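Lysozyme (Asticcacaulis excentricus, PDB 6H9D) is the muramidase domain of SpmX, a phage-lysozyme relative that probably acts on or binds peptidoglycan and is linked to cell morphogenesis and stalk synthesis. Local coordinates at residues L13-E18 with I34-T39; S25-P28 with W32-G35; L62-A67 with F87-G92; G108-A113 with S144-P149. All blocks are in the same frame, centred on the assembly; numbering follows the deposited sequence. Where two conformers were deposited one is given.

Interaction 1: L13-E18 with I34-T39. With GOL (glycerol), chain D.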
# COMPACT_ATOMS: atom_id res chain seq x y z
N LEU A 13 -3.14 -4.80 7.99
CA LEU A 13 -3.42 -3.38 7.80
C LEU A 13 -3.85 -3.12 6.35
O LEU A 13 -4.86 -2.49 6.07
CB LEU A 13 -2.17 -2.57 8.16
CG LEU A 13 -2.32 -1.07 7.90
CD1 LEU A 13 -3.34 -0.48 8.86
CD2 LEU A 13 -1.00 -0.32 8.00
N ILE A 14 -3.06 -3.64 5.41
CA ILE A 14 -3.29 -3.40 4.00
C ILE A 14 -4.65 -3.98 3.59
O ILE A 14 -5.44 -3.33 2.90
CB ILE A 14 -2.12 -3.95 3.18
CG1 ILE A 14 -0.89 -3.05 3.40
CG2 ILE A 14 -2.47 -4.09 1.71
CD1 ILE A 14 0.37 -3.52 2.74
N LYS A 15 -4.93 -5.19 4.07
CA LYS A 15 -6.17 -5.88 3.76
C LYS A 15 -7.37 -5.09 4.31
O LYS A 15 -8.46 -5.17 3.77
CB LYS A 15 -6.07 -7.28 4.36
CG LYS A 15 -7.14 -8.27 3.98
CD LYS A 15 -7.00 -9.56 4.77
CE LYS A 15 -5.67 -10.22 4.52
NZ LYS A 15 -5.57 -11.53 5.20
N SER A 16 -7.17 -4.36 5.41
CA SER A 16 -8.24 -3.68 6.11
C SER A 16 -8.81 -2.56 5.24
O SER A 16 -9.93 -2.15 5.44
CB SER A 16 -7.79 -3.16 7.46
OG SER A 16 -6.90 -2.07 7.31
N PHE A 17 -8.04 -2.09 4.26
CA PHE A 17 -8.47 -1.03 3.37
C PHE A 17 -9.13 -1.60 2.11
O PHE A 17 -9.58 -0.85 1.25
CB PHE A 17 -7.30 -0.10 3.00
CG PHE A 17 -6.56 0.46 4.18
CD1 PHE A 17 -7.22 1.19 5.15
CD2 PHE A 17 -5.19 0.25 4.34
CE1 PHE A 17 -6.55 1.66 6.26
CE2 PHE A 17 -4.51 0.77 5.43
CZ PHE A 17 -5.20 1.47 6.39
N GLU A 18 -9.10 -2.92 1.99
CA GLU A 18 -9.59 -3.63 0.80
C GLU A 18 -10.84 -4.44 1.12
O GLU A 18 -11.01 -4.84 2.26
CB GLU A 18 -8.53 -4.62 0.32
CG GLU A 18 -7.18 -4.00 0.07
CD GLU A 18 -7.13 -3.27 -1.25
OE1 GLU A 18 -7.96 -3.58 -2.09
OE2 GLU A 18 -6.30 -2.39 -1.41
N ILE A 34 -9.98 -10.37 -8.57
CA ILE A 34 -10.44 -11.26 -7.52
C ILE A 34 -9.70 -10.92 -6.22
O ILE A 34 -8.67 -10.24 -6.24
CB ILE A 34 -10.25 -12.73 -7.94
CG1 ILE A 34 -11.18 -13.66 -7.16
CG2 ILE A 34 -8.78 -13.16 -7.82
CD1 ILE A 34 -11.26 -15.08 -7.72
N GLY A 35 -10.22 -11.41 -5.11
CA GLY A 35 -9.53 -11.29 -3.84
C GLY A 35 -9.51 -9.84 -3.41
O GLY A 35 -10.55 -9.18 -3.43
N TYR A 36 -8.32 -9.33 -3.07
CA TYR A 36 -8.13 -7.95 -2.67
C TYR A 36 -7.52 -7.15 -3.82
O TYR A 36 -6.39 -6.71 -3.73
CB TYR A 36 -7.24 -7.88 -1.43
CG TYR A 36 -7.79 -8.64 -0.25
CD1 TYR A 36 -8.92 -8.21 0.43
CD2 TYR A 36 -7.18 -9.81 0.17
CE1 TYR A 36 -9.44 -8.93 1.49
CE2 TYR A 36 -7.68 -10.53 1.24
CZ TYR A 36 -8.82 -10.11 1.89
OH TYR A 36 -9.27 -10.82 2.95
N GLY A 37 -8.25 -7.06 -4.93
CA GLY A 37 -7.83 -6.31 -6.12
C GLY A 37 -6.78 -7.02 -6.94
O GLY A 37 -6.07 -6.35 -7.64
N HIS A 38 -6.71 -8.34 -6.85
CA HIS A 38 -5.69 -9.12 -7.59
C HIS A 38 -6.10 -9.29 -9.06
O HIS A 38 -7.26 -9.57 -9.29
CB HIS A 38 -5.41 -10.45 -6.91
CG HIS A 38 -4.46 -11.29 -7.67
ND1 HIS A 38 -3.12 -11.13 -7.59
CD2 HIS A 38 -4.65 -12.26 -8.58
CE1 HIS A 38 -2.53 -11.97 -8.38
NE2 HIS A 38 -3.43 -12.66 -8.99
N THR A 39 -5.16 -9.19 -9.99
CA THR A 39 -5.51 -9.33 -11.42
C THR A 39 -4.56 -10.24 -12.20
O THR A 39 -5.03 -10.92 -13.05
CB THR A 39 -5.48 -7.96 -12.11
OG1 THR A 39 -4.19 -7.41 -11.95
CG2 THR A 39 -6.53 -7.00 -11.60
C1 GOL D . -5.74 -2.54 -4.31
O1 GOL D . -5.10 -1.46 -3.67
C2 GOL D . -5.44 -2.48 -5.77
O2 GOL D . -4.06 -2.32 -5.95
C3 GOL D . -5.75 -3.83 -6.32
O3 GOL D . -6.35 -3.66 -7.59
O HOH W 1 -7.88 -12.79 3.66
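Glu-18, just past helix 8-16, and Tyr-36, just past strand 32-35, bring the backbones closest, with their CA atoms 5.7 Å apart. Lys-15 and Glu-18 share the packing against Tyr-36; the aliphatic chain of Lys-15 runs over one face of its ring. Lys-15 CG stands 3.5 Å from the centroid of that ring, 24° off the normal, a CH-pi contact, and its CD passes the phenol oxygen. A bend at chi3 (-60°) carries the ammonium group past the rim of the ring. There Lys-15 NZ pairs with Asp-54 and donates to a water 3.0 Å away; the same water sits in the ring plane at the edge, next to Tyr-36 OH. The pairing spans the two lobes of the phage-lysozyme fold, the first helix on one bank and the hairpin end on the other, and Glu-18 probably corresponds to the active-site glutamate of relatives such as T4 lysozyme. Glu-18 CB rests 3.6 Å from Tyr-36 CD1, but beyond CG the chain bends and its carboxylate is turned 77° against the ring. Between the banks lies a glycerol, probably from the crystallisation liquor, whose O1 donates to Glu-18 OE2 at 2.7 Å.

Interaction 2: S25-P28 with W32-G35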
# COMPACT_ATOMS: atom_id res chain seq x y z
N SER A 25 -14.52 -10.96 -11.06
CA SER A 25 -15.39 -10.00 -11.77
C SER A 25 -14.57 -9.32 -12.87
O SER A 25 -13.40 -9.07 -12.65
CB SER A 25 -16.02 -9.03 -10.82
OG SER A 25 -15.12 -7.99 -10.49
N GLN A 26 -15.20 -9.03 -14.00
CA GLN A 26 -14.47 -8.49 -15.17
C GLN A 26 -14.37 -6.97 -15.10
O GLN A 26 -15.36 -6.31 -14.77
CB GLN A 26 -15.13 -8.96 -16.46
CG GLN A 26 -14.30 -8.67 -17.70
CD GLN A 26 -14.77 -9.48 -18.87
OE1 GLN A 26 -15.95 -9.73 -19.02
NE2 GLN A 26 -13.85 -9.91 -19.70
N LEU A 27 -13.19 -6.46 -15.43
CA LEU A 27 -12.95 -5.00 -15.47
C LEU A 27 -13.26 -4.49 -16.87
O LEU A 27 -13.31 -5.29 -17.79
CB LEU A 27 -11.48 -4.73 -15.13
CG LEU A 27 -10.93 -5.39 -13.88
CD1 LEU A 27 -9.43 -5.45 -13.93
CD2 LEU A 27 -11.38 -4.66 -12.64
N PRO A 28 -13.48 -3.18 -17.05
CA PRO A 28 -13.72 -2.60 -18.38
C PRO A 28 -12.75 -3.07 -19.47
O PRO A 28 -13.17 -3.39 -20.57
CB PRO A 28 -13.55 -1.10 -18.11
CG PRO A 28 -14.06 -0.94 -16.70
CD PRO A 28 -13.56 -2.18 -15.98
N TRP A 32 -9.73 -9.75 -15.44
CA TRP A 32 -10.50 -10.19 -14.30
C TRP A 32 -9.81 -9.78 -13.00
O TRP A 32 -8.58 -9.68 -12.94
CB TRP A 32 -10.76 -11.69 -14.39
CG TRP A 32 -11.62 -12.02 -15.57
CD1 TRP A 32 -11.22 -12.13 -16.88
CD2 TRP A 32 -13.04 -12.21 -15.57
NE1 TRP A 32 -12.30 -12.38 -17.68
CE2 TRP A 32 -13.43 -12.45 -16.91
CE3 TRP A 32 -14.03 -12.20 -14.58
CZ2 TRP A 32 -14.76 -12.67 -17.27
CZ3 TRP A 32 -15.34 -12.44 -14.93
CH2 TRP A 32 -15.70 -12.66 -16.26
N MET A 33 -10.62 -9.51 -11.97
CA MET A 33 -10.15 -9.12 -10.66
C MET A 33 -10.75 -10.07 -9.62
O MET A 33 -11.88 -10.51 -9.76
CB MET A 33 -10.57 -7.67 -10.35
CG MET A 33 -9.80 -7.04 -9.20
SD MET A 33 -9.99 -5.21 -8.98
CE MET A 33 -8.77 -4.55 -10.11
N ILE A 34 -9.98 -10.37 -8.57
CA ILE A 34 -10.44 -11.26 -7.52
C ILE A 34 -9.70 -10.92 -6.22
O ILE A 34 -8.67 -10.24 -6.24
CB ILE A 34 -10.25 -12.73 -7.94
CG1 ILE A 34 -11.18 -13.66 -7.16
CG2 ILE A 34 -8.78 -13.16 -7.82
CD1 ILE A 34 -11.26 -15.08 -7.72
N GLY A 35 -10.22 -11.41 -5.11
CA GLY A 35 -9.53 -11.29 -3.84
C GLY A 35 -9.51 -9.84 -3.41
O GLY A 35 -10.55 -9.18 -3.43
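Gln-26 lies across one face of the Trp-32 indole. Its CB sits 3.6 Å from the centroid of the six-membered ring and only 4° off the normal, a nearly perpendicular CH-pi approach. With CG anti to the backbone N (chi1 -169°) and the chain extended beyond it, the terminal amide is carried on over the indole instead of away from it. Amide and ring planes are 25° apart, and the two are stacked, with Gln-26 NE2 3.5 Å from Trp-32 NE1. A bond from NE2 to the carbonyl of Gly-30, in the turn between the strands, helps fix the rotation of the amide. The indole also reaches along the partner backbone, its CE3 lying 3.4 Å from Ser-25 C.

Strands 24-26 and 32-35 form the antiparallel beta hairpin of the small lobe, and these residues lie at its turn end. Ser-25 and Met-33 are the hydrogen-bonded pair: Ser-25 N donates to Met-33 O at 3.0 Å, and Met-33 N returns a bond of 2.9 Å to Ser-25 O. Gln-26 and Trp-32 follow as the non-hydrogen-bonded pair, their side chains on one face of the sheet while Ser-25 and Met-33 point to the other. Beyond the paired strands, Leu-27 turns toward the side of Met-33, and the two side chains cross at about a right angle. Leu-27 CD2 meets Met-33 CE at 3.6 Å, though Met-33 was modelled in two conformers, so this touch is less certain. Next to it, Thr-39 packs on Met-33, and on the indole side Trp-32 rests on Ala-24 and Glu-44.

Interaction 3: L62-A67 with F87-G92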
# COMPACT_ATOMS: atom_id res chain seq x y z
N LEU A 62 4.85 -8.23 -3.30
CA LEU A 62 6.26 -8.58 -3.50
C LEU A 62 7.03 -7.43 -4.12
O LEU A 62 8.07 -7.07 -3.59
CB LEU A 62 6.40 -9.84 -4.36
CG LEU A 62 6.06 -11.16 -3.68
CD1 LEU A 62 6.09 -12.32 -4.68
CD2 LEU A 62 7.01 -11.45 -2.52
N PRO A 63 6.59 -6.82 -5.24
CA PRO A 63 7.33 -5.70 -5.83
C PRO A 63 7.32 -4.44 -4.98
O PRO A 63 8.25 -3.63 -5.08
CB PRO A 63 6.66 -5.44 -7.18
CG PRO A 63 5.31 -6.12 -7.07
CD PRO A 63 5.46 -7.24 -6.08
N ILE A 64 6.31 -4.27 -4.13
CA ILE A 64 6.30 -3.14 -3.18
C ILE A 64 7.39 -3.36 -2.12
O ILE A 64 8.10 -2.40 -1.77
CB ILE A 64 4.93 -2.96 -2.50
CG1 ILE A 64 3.76 -3.02 -3.51
CG2 ILE A 64 4.94 -1.66 -1.70
CD1 ILE A 64 3.84 -1.97 -4.59
N VAL A 65 7.44 -4.56 -1.54
CA VAL A 65 8.45 -4.94 -0.55
C VAL A 65 9.86 -4.72 -1.14
O VAL A 65 10.74 -4.17 -0.48
CB VAL A 65 8.23 -6.39 -0.07
CG1 VAL A 65 9.42 -6.98 0.69
CG2 VAL A 65 6.97 -6.50 0.77
N GLU A 66 10.04 -5.12 -2.41
CA GLU A 66 11.31 -4.91 -3.13
C GLU A 66 11.61 -3.42 -3.28
O GLU A 66 12.72 -2.99 -2.98
CB GLU A 66 11.26 -5.59 -4.49
CG GLU A 66 11.37 -7.10 -4.36
CD GLU A 66 12.63 -7.52 -3.63
OE1 GLU A 66 13.73 -7.17 -4.12
OE2 GLU A 66 12.52 -8.13 -2.54
N ALA A 67 10.62 -2.64 -3.74
CA ALA A 67 10.77 -1.23 -3.97
C ALA A 67 11.16 -0.49 -2.68
O ALA A 67 12.03 0.37 -2.70
CB ALA A 67 9.50 -0.65 -4.54
N PHE A 87 1.78 2.27 2.32
CA PHE A 87 1.72 3.58 1.72
C PHE A 87 2.14 3.50 0.24
O PHE A 87 1.43 3.94 -0.64
CB PHE A 87 2.62 4.54 2.51
CG PHE A 87 2.69 5.93 1.93
CD1 PHE A 87 1.63 6.80 2.04
CD2 PHE A 87 3.83 6.35 1.26
CE1 PHE A 87 1.70 8.07 1.49
CE2 PHE A 87 3.90 7.63 0.72
CZ PHE A 87 2.83 8.49 0.83
N CYS A 88 3.27 2.84 0.00
CA CYS A 88 3.81 2.64 -1.33
C CYS A 88 2.85 1.81 -2.20
O CYS A 88 2.66 2.15 -3.35
CB CYS A 88 5.19 2.00 -1.27
SG CYS A 88 5.90 1.84 -2.93
N PHE A 89 2.21 0.78 -1.63
CA PHE A 89 1.19 0.01 -2.32
C PHE A 89 0.05 0.91 -2.79
O PHE A 89 -0.48 0.77 -3.89
CB PHE A 89 0.66 -1.12 -1.43
CG PHE A 89 -0.31 -2.07 -2.08
CD1 PHE A 89 0.03 -2.74 -3.24
CD2 PHE A 89 -1.56 -2.31 -1.52
CE1 PHE A 89 -0.86 -3.62 -3.84
CE2 PHE A 89 -2.45 -3.18 -2.12
CZ PHE A 89 -2.10 -3.86 -3.26
N ASN A 90 -0.35 1.85 -1.92
CA ASN A 90 -1.50 2.68 -2.17
C ASN A 90 -1.18 3.72 -3.25
O ASN A 90 -2.00 3.96 -4.12
CB ASN A 90 -1.98 3.33 -0.87
CG ASN A 90 -3.20 4.20 -1.05
OD1 ASN A 90 -3.22 5.34 -0.59
ND2 ASN A 90 -4.20 3.69 -1.74
N ILE A 91 -0.02 4.39 -3.17
CA ILE A 91 0.24 5.53 -4.07
C ILE A 91 1.01 5.05 -5.32
O ILE A 91 1.14 5.80 -6.28
CB ILE A 91 0.96 6.70 -3.37
CG1 ILE A 91 2.42 6.38 -3.03
CG2 ILE A 91 0.19 7.14 -2.13
CD1 ILE A 91 3.25 7.60 -2.76
N GLY A 92 1.52 3.82 -5.29
CA GLY A 92 2.32 3.27 -6.39
C GLY A 92 3.81 3.55 -6.22
O GLY A 92 4.22 4.55 -5.65
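The long helix 50-71, which links the two lobes in the phage-lysozyme fold, presses Ile-64 against Cys-88 and Phe-89 on helix 78-91. The nearest CA atoms, those of Ile-64 and Phe-89, are 6.1 Å apart, a separation so small that an isoleucine branch can touch the opposite backbone. Ile-64 provides nearly all of the reach from its side, and its branches divide the work. With chi1 at -46°, CG1 lies beside the backbone N and CG2 is anti to it; Ile-64 CG2 enters between the two partners, 3.7 Å from Cys-88 CB and 3.7 Å from Phe-89 N, and the Cys-88 sulfur, SG, is 3.8 Å from the same methyl. The other branch faces the phenylalanine, Ile-64 CG1 standing 3.8 Å from Phe-89 CD1. Its terminal methyl, Ile-64 CD1, is 4.0 Å from Phe-89 CA, so the branch covers the root of that side chain as well as its ring. Isoleucine and phenylalanine side chains cross at about a right angle. The side-chain contacts are van der Waals packing, in a buried position.

Helix 50-71 is kinked here, the N atoms of Pro-63 and Ile-64 making no bond to the preceding turn. The partner helix ends soon after its contact residues, where Gly-92 N bonds to Cys-88 O at 2.8 Å; Gly-92, with positive phi, also stands at the N-cap position of helix 93-97. Around the contact, Cys-88 also packs on Val-68 of helix 50-71 and on Ile-93 and Phe-96 of helix 93-97. Phe-89 leans on Leu-57 and Leu-61, earlier on helix 50-71, and on Glu-18 beyond the end of helix 8-16.

Interaction 4: G108-A113 with S144-P149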
# COMPACT_ATOMS: atom_id res chain seq x y z
N GLY A 108 16.33 10.78 7.63
CA GLY A 108 16.21 10.42 9.06
C GLY A 108 15.21 11.30 9.81
O GLY A 108 15.24 11.40 11.03
N ARG A 109 14.32 11.97 9.08
CA ARG A 109 13.32 12.86 9.66
C ARG A 109 11.97 12.13 9.68
O ARG A 109 11.09 12.41 8.89
CB ARG A 109 13.32 14.18 8.89
CG ARG A 109 14.72 14.75 8.67
CD ARG A 109 14.88 16.26 8.79
NE ARG A 109 14.48 16.98 7.60
CZ ARG A 109 13.42 17.78 7.51
NH1 ARG A 109 12.66 17.98 8.57
NH2 ARG A 109 13.13 18.38 6.37
N VAL A 110 11.84 11.20 10.64
CA VAL A 110 10.74 10.26 10.75
C VAL A 110 9.41 11.01 10.93
O VAL A 110 8.42 10.71 10.26
CB VAL A 110 11.04 9.27 11.89
CG1 VAL A 110 9.84 8.43 12.30
CG2 VAL A 110 12.19 8.36 11.52
N THR A 111 9.40 12.01 11.83
CA THR A 111 8.20 12.77 12.11
C THR A 111 7.71 13.50 10.86
O THR A 111 6.50 13.55 10.58
CB THR A 111 8.38 13.75 13.28
OG1 THR A 111 8.72 13.00 14.44
CG2 THR A 111 7.10 14.49 13.58
N GLU A 112 8.65 14.08 10.11
CA GLU A 112 8.32 14.85 8.91
C GLU A 112 7.81 13.90 7.82
O GLU A 112 6.95 14.26 7.02
CB GLU A 112 9.54 15.63 8.44
CG GLU A 112 9.89 16.84 9.30
CD GLU A 112 10.45 16.57 10.69
OE1 GLU A 112 11.04 15.46 10.94
OE2 GLU A 112 10.27 17.46 11.55
N ALA A 113 8.38 12.69 7.77
CA ALA A 113 7.92 11.67 6.82
C ALA A 113 6.45 11.37 7.08
O ALA A 113 5.62 11.37 6.16
CB ALA A 113 8.76 10.43 6.95
N SER A 144 0.03 6.08 12.29
CA SER A 144 0.03 5.47 13.64
C SER A 144 1.04 4.33 13.70
O SER A 144 1.90 4.33 14.57
CB SER A 144 -1.33 4.99 14.06
OG SER A 144 -2.15 6.09 14.40
N LEU A 145 0.94 3.39 12.75
CA LEU A 145 1.86 2.25 12.74
C LEU A 145 3.29 2.75 12.55
O LEU A 145 4.21 2.31 13.26
CB LEU A 145 1.46 1.28 11.62
CG LEU A 145 2.35 0.04 11.48
CD1 LEU A 145 2.32 -0.79 12.77
CD2 LEU A 145 1.90 -0.83 10.31
N PHE A 146 3.48 3.62 11.56
CA PHE A 146 4.79 4.13 11.18
C PHE A 146 5.54 4.66 12.41
O PHE A 146 6.75 4.48 12.51
CB PHE A 146 4.67 5.24 10.14
CG PHE A 146 5.99 5.79 9.66
CD1 PHE A 146 6.76 5.10 8.72
CD2 PHE A 146 6.47 7.00 10.13
CE1 PHE A 146 7.97 5.60 8.27
CE2 PHE A 146 7.67 7.52 9.67
CZ PHE A 146 8.43 6.81 8.76
N LEU A 147 4.80 5.35 13.30
CA LEU A 147 5.38 6.03 14.44
C LEU A 147 5.30 5.18 15.72
O LEU A 147 5.56 5.67 16.77
CB LEU A 147 4.63 7.36 14.64
CG LEU A 147 4.82 8.39 13.53
CD1 LEU A 147 3.90 9.58 13.74
CD2 LEU A 147 6.27 8.83 13.45
N THR A 148 4.92 3.90 15.63
CA THR A 148 4.96 2.99 16.80
C THR A 148 6.33 2.30 16.85
O THR A 148 6.73 1.63 15.89
CB THR A 148 3.84 1.95 16.74
OG1 THR A 148 2.59 2.63 16.57
CG2 THR A 148 3.80 1.04 17.95
N PRO A 149 7.11 2.44 17.94
CA PRO A 149 8.42 1.77 18.04
C PRO A 149 8.43 0.26 17.76
O PRO A 149 7.50 -0.43 18.21
CB PRO A 149 8.78 1.99 19.52
CG PRO A 149 8.10 3.31 19.89
CD PRO A 149 6.80 3.30 19.10
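Val-110 and Ala-113, in the first turn of helix 110-116, meet Phe-146, at the end of helix 133-146, and Leu-147, just past it, joining two helices of the large helical lobe of the phage-lysozyme fold. The apolar contacts come first. Val-110 CG1, the branch anti to the backbone N (chi1 168°), touches both partners: it lies 3.5 Å from Phe-146 CE2 and 3.8 Å from Leu-147 CD2. The end of the Leu-147 side chain comes nearer than its start, and it and Val-110 run past each other in opposite directions. Three residues on, Ala-113 CB is 4.1 Å from Phe-146 CZ, a loose touch by a buried methyl. Val-110 also reaches Gln-80, and the phenyl ring also packs on Ala-83, both on helix 78-91, while Ala-114 lies against Phe-146 and Leu-147.

Backbone meets ring in a second kind of approach: the carbonyl oxygen of Val-110 sits at the edge of the Phe-146 ring, near its plane, 3.3 Å from CE2. The positively polarised rim of the phenyl group probably makes this a mildly favourable place for an oxygen.

The polar interactions do not join the two segments; they shape the segment ends. Gly-108 closes the preceding helix in a Schellman motif, and Arg-109 takes the N-cap position of the next, Ala-113 N bonding back to Arg-109 O at 2.9 Å. The arginine pairs with Glu-107 through NE, and its ion pair with Glu-112 is long. After helix 133-146 has ended, Thr-148 OG1 folds back to donate to Ser-144 O at 2.7 Å, approaching from above the carbonyl plane.

How the interactions relate
Interaction 3 is the buried core contact, interaction 2 lies on the surface, and interactions 1 and 4 are partly buried, on opposite sides of the chain's centre. Chemistry follows place. The hairpin of interaction 2 alone pairs its segments through backbone hydrogen bonds; interactions 3 and 4 join helices mainly through apolar side chains, while interaction 1 mixes a lysine-over-tyrosine contact with water and glycerol. Interactions 1 and 2 share Ile-34 and Gly-35 and touch where Thr-39 meets Trp-32 and Met-33. Interaction 1 also reaches interaction 3, Ile-14 packing on Phe-89, and touches interaction 4 where Leu-13 meets Leu-145. Helix 8-16 thus borders both helical contacts, whereas interactions 2 and 4 lie about 35 Å apart between centres.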